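Local coordinates for acylphosphatase (PDB 3TRG), which catalyses the hydrolysis of acyl phosphates to a carboxylate and inorganic phosphate, at residues A[14-19]-A[52-57]. Residues are numbered along the deposited sequence; the frame is centred on the assembly and turned at random.
Sequences IHVTVS and VELVAC. With EDO (1,2-ethanediol), chain C.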
loop_
_atom_site.group_PDB
_atom_site.type_symbol
_atom_site.label_atom_id
_atom_site.label_comp_id
_atom_site.label_asym_id
_atom_site.label_seq_id
_atom_site.Cartn_x
_atom_site.Cartn_y
_atom_site.Cartn_z
ATOM N N ILE A 14 -7.702 0.223 2.413
ATOM C CA ILE A 14 -7.291 -1.123 2.802
ATOM C C ILE A 14 -6.064 -1.062 3.711
ATOM O O ILE A 14 -5.315 -0.079 3.693
ATOM C CB ILE A 14 -6.981 -2.024 1.578
ATOM C CG1 ILE A 14 -5.765 -1.500 0.807
ATOM C CG2 ILE A 14 -8.211 -2.157 0.673
ATOM C CD1 ILE A 14 -5.226 -2.494 -0.223
ATOM N N HIS A 15 -5.876 -2.113 4.501
ATOM C CA HIS A 15 -4.683 -2.293 5.313
ATOM C C HIS A 15 -3.981 -3.552 4.811
ATOM O O HIS A 15 -4.637 -4.548 4.508
ATOM C CB HIS A 15 -5.073 -2.441 6.784
ATOM C CG HIS A 15 -3.918 -2.719 7.694
ATOM N ND1 HIS A 15 -3.644 -3.980 8.180
ATOM C CD2 HIS A 15 -2.973 -1.901 8.214
ATOM C CE1 HIS A 15 -2.578 -3.925 8.961
ATOM N NE2 HIS A 15 -2.152 -2.674 8.999
ATOM N N VAL A 16 -2.656 -3.497 4.709
ATOM C CA VAL A 16 -1.892 -4.590 4.113
ATOM C C VAL A 16 -0.651 -4.909 4.926
ATOM O O VAL A 16 -0.002 -4.007 5.460
ATOM C CB VAL A 16 -1.409 -4.224 2.699
ATOM C CG1 VAL A 16 -0.955 -5.477 1.939
ATOM C CG2 VAL A 16 -2.501 -3.479 1.928
ATOM N N THR A 17 -0.329 -6.197 5.016
ATOM C CA THR A 17 1.008 -6.623 5.418
ATOM C C THR A 17 1.631 -7.445 4.296
ATOM O O THR A 17 0.955 -8.245 3.641
ATOM C CB THR A 17 1.027 -7.417 6.736
ATOM O OG1 THR A 17 0.111 -8.512 6.653
ATOM C CG2 THR A 17 0.644 -6.519 7.907
ATOM N N VAL A 18 2.921 -7.225 4.069
ATOM C CA VAL A 18 3.648 -7.888 2.998
ATOM C C VAL A 18 4.851 -8.590 3.604
ATOM O O VAL A 18 5.683 -7.960 4.251
ATOM C CB VAL A 18 4.123 -6.880 1.937
ATOM C CG1 VAL A 18 4.868 -7.599 0.808
ATOM C CG2 VAL A 18 2.936 -6.096 1.377
ATOM N N SER A 19 4.936 -9.901 3.397
ATOM C CA SER A 19 6.018 -10.687 3.972
ATOM C C SER A 19 7.005 -11.154 2.911
ATOM O O SER A 19 6.678 -11.216 1.725
ATOM C CB SER A 19 5.461 -11.899 4.723
ATOM O OG SER A 19 4.857 -12.821 3.829
ATOM N N VAL A 52 6.352 -5.595 5.753
ATOM C CA VAL A 52 6.000 -4.240 5.359
ATOM C C VAL A 52 4.526 -4.042 5.699
ATOM O O VAL A 52 3.719 -4.957 5.530
ATOM C CB VAL A 52 6.259 -4.004 3.857
ATOM C CG1 VAL A 52 5.541 -2.758 3.360
ATOM C CG2 VAL A 52 7.754 -3.901 3.596
ATOM N N GLU A 53 4.178 -2.871 6.224
ATOM C CA GLU A 53 2.794 -2.587 6.574
ATOM C C GLU A 53 2.360 -1.293 5.904
ATOM O O GLU A 53 3.111 -0.323 5.874
ATOM C CB GLU A 53 2.617 -2.474 8.093
ATOM C CG GLU A 53 1.174 -2.219 8.507
ATOM C CD GLU A 53 1.027 -1.841 9.970
ATOM O OE1 GLU A 53 2.055 -1.584 10.632
ATOM O OE2 GLU A 53 -0.127 -1.794 10.449
ATOM N N LEU A 54 1.149 -1.271 5.356
ATOM C CA LEU A 54 0.660 -0.044 4.733
ATOM C C LEU A 54 -0.848 0.110 4.846
ATOM O O LEU A 54 -1.576 -0.862 5.043
ATOM C CB LEU A 54 1.069 0.033 3.252
ATOM C CG LEU A 54 0.512 -1.075 2.352
ATOM C CD1 LEU A 54 -0.068 -0.468 1.087
ATOM C CD2 LEU A 54 1.602 -2.076 2.014
ATOM N N VAL A 55 -1.295 1.358 4.750
ATOM C CA VAL A 55 -2.692 1.681 4.518
ATOM C C VAL A 55 -2.756 2.460 3.210
ATOM O O VAL A 55 -1.949 3.367 2.972
ATOM C CB VAL A 55 -3.273 2.534 5.660
ATOM C CG1 VAL A 55 -4.610 3.151 5.246
ATOM C CG2 VAL A 55 -3.436 1.687 6.927
ATOM N N ALA A 56 -3.691 2.086 2.344
ATOM C CA ALA A 56 -3.852 2.765 1.066
ATOM C C ALA A 56 -5.319 3.112 0.866
ATOM O O ALA A 56 -6.191 2.264 1.064
ATOM C CB ALA A 56 -3.351 1.894 -0.067
ATOM N N CYS A 57 -5.581 4.360 0.481
ATOM C CA CYS A 57 -6.938 4.852 0.283
ATOM C C CYS A 57 -7.053 5.501 -1.085
ATOM O O CYS A 57 -6.140 6.205 -1.528
ATOM C CB CYS A 57 -7.292 5.901 1.339
ATOM S SG CYS A 57 -7.213 5.341 3.051
HETATM C C1 EDO C . -4.775 -7.248 6.831
HETATM O O1 EDO C . -5.120 -6.222 7.771
HETATM C C2 EDO C . -3.260 -7.328 6.712
HETATM O O2 EDO C . -2.693 -7.774 7.946
#
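His15 and Glu53 meet diagonally across two antiparallel strands, 14-19 and 52-57, and illustrate how a polar pair can lie over a regular ladder. NE2 of His15 donates to OE2 of Glu53 at 2.6 Å in a nearly straight bond (176°). The oxygen lies in the ring plane and accepts through its anti lone pair, while the carboxylate stands perpendicular to the imidazole. CG of His15 is anti to the backbone N (chi1 176°), and the end of the side chain comes nearer strand 52-57, its CD2 edge meeting CG2 of Val55 at 3.8 Å. As modelled, ND1 donates to O1 of a 1,2-ethanediol, probably from the crystallisation liquor, at 2.7 Å; the carboxylate would favour a protonated imidazole, but a hydroxyl can also donate, leaving the charge open.

On the other face the contact is wholly apolar. Val16 and Leu54 lie side by side, CB of the valine 3.7 Å from CG of the leucine, and CB of Val18 packs on CB of Val52 at 4.1 Å. Between the two faces runs the backbone ladder, in which Ile14–Ala56, Val16–Leu54 and Val18–Val52 are the hydrogen-bonded pairs; Val16 N to Leu54 O, for example, spans 2.9 Å.

Helix 60-69 covers the apolar face through Leu66 and Ile63, and strand 78-87 flanks 14-19. Strands 14-19 and 52-57 are neighbours in the 4-1-3-2-5 sheet of the ferredoxin-like acylphosphatase fold, with Val52 beside Asn46, a predicted active-site residue.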